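PDB 3E10: putative NADH Oxidase from Clostridium acetobutylicum, which binds flavin mononucleotide and probably acts as a flavin-dependent oxidoreductase, perhaps oxidising NADH. Local coordinates for residues Asn13-Leu27 / Ala64-Leu76. Residues are numbered along the deposited sequence; the frame is centred on the assembly and turned at random.
Sequences NYKGKKVEKEKIEKL and ANSLKTAPLAIVL
Across this contact a single direct hydrogen bond runs from Tyr14 N to Thr69 OG1 (3.2 Å), somewhat bent at 147°. The threonine hydroxyl can meet it because chi1 of 64° sets OG1 between its own backbone N and carbonyl carbon. Two waters add indirect links, both donating to Pro71 O: one accepts from Lys18 NZ, the other from Val19 N at 2.9 Å, so that one carbonyl serves side chain and backbone alike. The Tyr14 ring presents its edge to Ser66 O, which lies in the ring plane 3.3 Å from CE2, while CD2 packs against Ala70 CB. Its hydroxyl is hydrogen-bonded to Ser143 OG, which also pairs with Ser66 OG. In the α+β fold of the nitroreductase family, with FMN about 6 Å from the Ser66 side chain, helix 21-32 lies against the antiparallel sheet, here packing on the start of strand 72-79. Pro71 CG lies 3.4 Å from Lys17 O. Apolar packing continues along that layer: Pro71 CG also meets Val19 CG2, a methyl that rests on Leu72 CB, the valine and leucine side chains crossing at about a right angle. Leu72, its CG anti to the backbone N, reaches Ile24 CG1 with CD2 and meets Leu27 tip to tip; Leu27 CD1 then touches Ile74 CD1 at 4.1 Å.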
# COMPACT_ATOMS: atom_id res chain seq x y z
N ASN B 13 11.78 14.59 10.23
CA ASN B 13 12.09 15.79 10.99
C ASN B 13 11.28 16.92 10.36
O ASN B 13 11.26 17.03 9.15
CB ASN B 13 13.59 16.03 10.89
CG ASN B 13 14.08 17.13 11.80
OD1 ASN B 13 13.52 17.37 12.86
ND2 ASN B 13 15.16 17.78 11.38
N TYR B 14 10.62 17.72 11.19
CA TYR B 14 9.63 18.68 10.73
C TYR B 14 9.81 20.05 11.35
O TYR B 14 10.31 20.20 12.48
CB TYR B 14 8.19 18.21 11.05
CG TYR B 14 8.00 16.75 10.73
CD1 TYR B 14 7.80 16.34 9.43
CD2 TYR B 14 8.06 15.79 11.73
CE1 TYR B 14 7.69 14.99 9.11
CE2 TYR B 14 7.97 14.46 11.43
CZ TYR B 14 7.77 14.05 10.14
OH TYR B 14 7.65 12.68 9.92
N LYS B 15 9.35 21.02 10.60
CA LYS B 15 9.13 22.39 11.08
C LYS B 15 8.04 22.43 12.14
O LYS B 15 7.26 21.49 12.27
CB LYS B 15 8.75 23.30 9.91
CG LYS B 15 9.80 23.34 8.81
CD LYS B 15 9.51 24.33 7.73
CE LYS B 15 10.78 24.61 6.90
NZ LYS B 15 10.48 25.24 5.58
N GLY B 16 7.94 23.54 12.86
CA GLY B 16 6.87 23.67 13.85
C GLY B 16 5.50 24.00 13.26
O GLY B 16 4.49 23.83 13.92
N LYS B 17 5.48 24.48 12.01
CA LYS B 17 4.28 24.91 11.34
C LYS B 17 3.19 23.83 11.40
O LYS B 17 3.45 22.68 11.06
CB LYS B 17 4.61 25.22 9.87
CG LYS B 17 3.43 25.64 9.00
CD LYS B 17 3.86 26.10 7.61
CE LYS B 17 2.66 26.65 6.81
NZ LYS B 17 1.95 27.80 7.48
N LYS B 18 1.99 24.21 11.78
CA LYS B 18 0.87 23.29 11.79
C LYS B 18 0.46 22.89 10.37
O LYS B 18 0.58 23.67 9.43
CB LYS B 18 -0.33 23.89 12.55
CG LYS B 18 0.02 24.38 13.95
CD LYS B 18 0.72 23.30 14.77
CE LYS B 18 0.88 23.71 16.24
NZ LYS B 18 1.60 22.65 17.02
N VAL B 19 -0.05 21.67 10.24
CA VAL B 19 -0.59 21.22 8.97
C VAL B 19 -2.01 21.78 8.88
O VAL B 19 -2.83 21.57 9.78
CB VAL B 19 -0.61 19.69 8.86
CG1 VAL B 19 -1.21 19.27 7.56
CG2 VAL B 19 0.85 19.11 8.99
N GLU B 20 -2.28 22.49 7.79
CA GLU B 20 -3.56 23.15 7.60
C GLU B 20 -4.69 22.13 7.66
O GLU B 20 -4.56 21.00 7.15
CB GLU B 20 -3.61 23.87 6.26
CG GLU B 20 -2.66 25.10 6.15
CD GLU B 20 -1.25 24.79 5.66
OE1 GLU B 20 -0.80 23.62 5.74
OE2 GLU B 20 -0.56 25.74 5.20
N LYS B 21 -5.81 22.54 8.26
CA LYS B 21 -6.99 21.68 8.38
C LYS B 21 -7.38 21.08 7.04
O LYS B 21 -7.73 19.91 6.98
CB LYS B 21 -8.19 22.42 8.99
CG LYS B 21 -7.94 22.91 10.39
CD LYS B 21 -7.76 21.80 11.42
CE LYS B 21 -7.89 22.42 12.83
NZ LYS B 21 -7.15 21.66 13.83
N GLU B 22 -7.31 21.86 5.96
CA GLU B 22 -7.71 21.35 4.66
C GLU B 22 -6.80 20.22 4.17
O GLU B 22 -7.26 19.30 3.51
CB GLU B 22 -7.79 22.46 3.61
CG GLU B 22 -6.53 23.12 3.26
N LYS B 23 -5.52 20.30 4.51
CA LYS B 23 -4.58 19.26 4.13
C LYS B 23 -4.79 18.00 4.96
O LYS B 23 -4.71 16.90 4.43
CB LYS B 23 -3.13 19.77 4.29
CG LYS B 23 -2.77 20.79 3.20
CD LYS B 23 -1.28 21.12 3.14
CE LYS B 23 -0.99 22.15 2.05
NZ LYS B 23 0.48 22.38 1.86
N ILE B 24 -5.11 18.18 6.25
CA ILE B 24 -5.42 17.03 7.09
C ILE B 24 -6.58 16.25 6.45
O ILE B 24 -6.53 15.03 6.34
CB ILE B 24 -5.76 17.40 8.54
CG1 ILE B 24 -4.59 18.16 9.16
CG2 ILE B 24 -6.09 16.14 9.35
CD1 ILE B 24 -4.82 18.62 10.60
N GLU B 25 -7.63 16.97 6.07
CA GLU B 25 -8.79 16.31 5.47
C GLU B 25 -8.42 15.56 4.19
O GLU B 25 -8.89 14.45 3.94
CB GLU B 25 -9.91 17.31 5.19
CG GLU B 25 -11.18 16.62 4.68
CD GLU B 25 -12.37 17.52 4.56
OE1 GLU B 25 -12.74 18.17 5.57
OE2 GLU B 25 -12.93 17.56 3.46
N LYS B 26 -7.62 16.19 3.35
CA LYS B 26 -7.18 15.56 2.11
C LYS B 26 -6.38 14.27 2.37
O LYS B 26 -6.52 13.31 1.62
CB LYS B 26 -6.36 16.55 1.28
CG LYS B 26 -7.24 17.66 0.71
CD LYS B 26 -6.47 18.89 0.32
CE LYS B 26 -7.38 19.84 -0.42
NZ LYS B 26 -7.77 19.26 -1.75
N LEU B 27 -5.54 14.27 3.40
CA LEU B 27 -4.81 13.03 3.73
C LEU B 27 -5.77 11.88 4.07
O LEU B 27 -5.56 10.73 3.66
CB LEU B 27 -3.86 13.27 4.89
CG LEU B 27 -2.69 14.24 4.65
CD1 LEU B 27 -1.95 14.54 5.97
CD2 LEU B 27 -1.76 13.76 3.56
N ALA B 64 10.22 5.67 16.38
CA ALA B 64 9.16 6.66 16.22
C ALA B 64 9.58 8.06 16.65
O ALA B 64 8.74 8.89 16.99
CB ALA B 64 7.92 6.22 16.98
N ASN B 65 10.89 8.32 16.64
CA ASN B 65 11.38 9.61 17.11
C ASN B 65 10.95 10.78 16.25
O ASN B 65 10.99 11.94 16.70
CB ASN B 65 12.89 9.57 17.31
CG ASN B 65 13.29 8.76 18.53
OD1 ASN B 65 12.52 8.65 19.50
ND2 ASN B 65 14.49 8.20 18.50
N SER B 66 10.51 10.52 15.02
CA SER B 66 9.95 11.58 14.19
C SER B 66 8.79 12.31 14.87
O SER B 66 8.52 13.48 14.58
CB SER B 66 9.50 11.03 12.84
OG SER B 66 8.53 10.02 13.00
N LEU B 67 8.09 11.62 15.75
CA LEU B 67 6.93 12.21 16.39
C LEU B 67 7.34 13.34 17.33
O LEU B 67 6.53 14.19 17.67
CB LEU B 67 6.14 11.15 17.15
CG LEU B 67 5.35 10.19 16.24
CD1 LEU B 67 4.94 8.94 17.00
CD2 LEU B 67 4.15 10.95 15.66
N LYS B 68 8.60 13.38 17.74
CA LYS B 68 9.03 14.42 18.67
C LYS B 68 9.01 15.82 18.08
O LYS B 68 8.95 16.81 18.82
CB LYS B 68 10.41 14.10 19.24
CG LYS B 68 10.42 12.81 20.05
CD LYS B 68 11.76 12.57 20.69
CE LYS B 68 11.78 11.29 21.50
NZ LYS B 68 10.66 11.20 22.49
N THR B 69 9.06 15.91 16.75
CA THR B 69 8.91 17.22 16.07
C THR B 69 7.66 17.35 15.23
O THR B 69 7.36 18.44 14.71
CB THR B 69 10.14 17.59 15.24
OG1 THR B 69 10.29 16.64 14.17
CG2 THR B 69 11.46 17.63 16.09
N ALA B 70 6.89 16.28 15.08
CA ALA B 70 5.75 16.29 14.18
C ALA B 70 4.61 17.13 14.73
O ALA B 70 4.23 16.96 15.89
CB ALA B 70 5.24 14.85 13.94
N PRO B 71 4.06 18.05 13.92
CA PRO B 71 2.84 18.73 14.33
C PRO B 71 1.54 17.96 14.10
O PRO B 71 0.47 18.43 14.51
CB PRO B 71 2.82 19.95 13.41
CG PRO B 71 3.44 19.42 12.13
CD PRO B 71 4.57 18.60 12.65
N LEU B 72 1.64 16.81 13.43
CA LEU B 72 0.48 16.00 13.14
C LEU B 72 0.88 14.54 13.22
O LEU B 72 1.95 14.16 12.73
CB LEU B 72 -0.03 16.27 11.72
CG LEU B 72 -1.23 15.47 11.19
CD1 LEU B 72 -2.47 15.74 12.00
CD2 LEU B 72 -1.46 15.80 9.72
N ALA B 73 0.03 13.74 13.83
CA ALA B 73 0.16 12.28 13.76
C ALA B 73 -1.18 11.67 13.39
O ALA B 73 -2.23 12.15 13.85
CB ALA B 73 0.64 11.69 15.10
N ILE B 74 -1.15 10.63 12.56
CA ILE B 74 -2.37 9.90 12.21
C ILE B 74 -2.14 8.43 12.59
O ILE B 74 -1.23 7.79 12.05
CB ILE B 74 -2.75 10.03 10.71
CG1 ILE B 74 -2.80 11.51 10.30
CG2 ILE B 74 -4.10 9.30 10.44
CD1 ILE B 74 -2.97 11.75 8.76
N VAL B 75 -2.93 7.94 13.54
CA VAL B 75 -2.89 6.53 13.92
C VAL B 75 -3.88 5.76 13.04
O VAL B 75 -5.05 6.09 13.02
CB VAL B 75 -3.19 6.32 15.41
CG1 VAL B 75 -3.00 4.83 15.84
CG2 VAL B 75 -2.33 7.24 16.30
N LEU B 76 -3.39 4.74 12.34
CA LEU B 76 -4.21 3.89 11.48
C LEU B 76 -4.55 2.64 12.28
O LEU B 76 -3.67 1.98 12.82
CB LEU B 76 -3.45 3.51 10.21
CG LEU B 76 -3.55 4.50 9.05
CD1 LEU B 76 -2.90 5.81 9.38
CD2 LEU B 76 -2.94 3.89 7.77
O HOH W 1 0.40 20.30 16.48
O HOH W 2 -0.80 20.15 12.60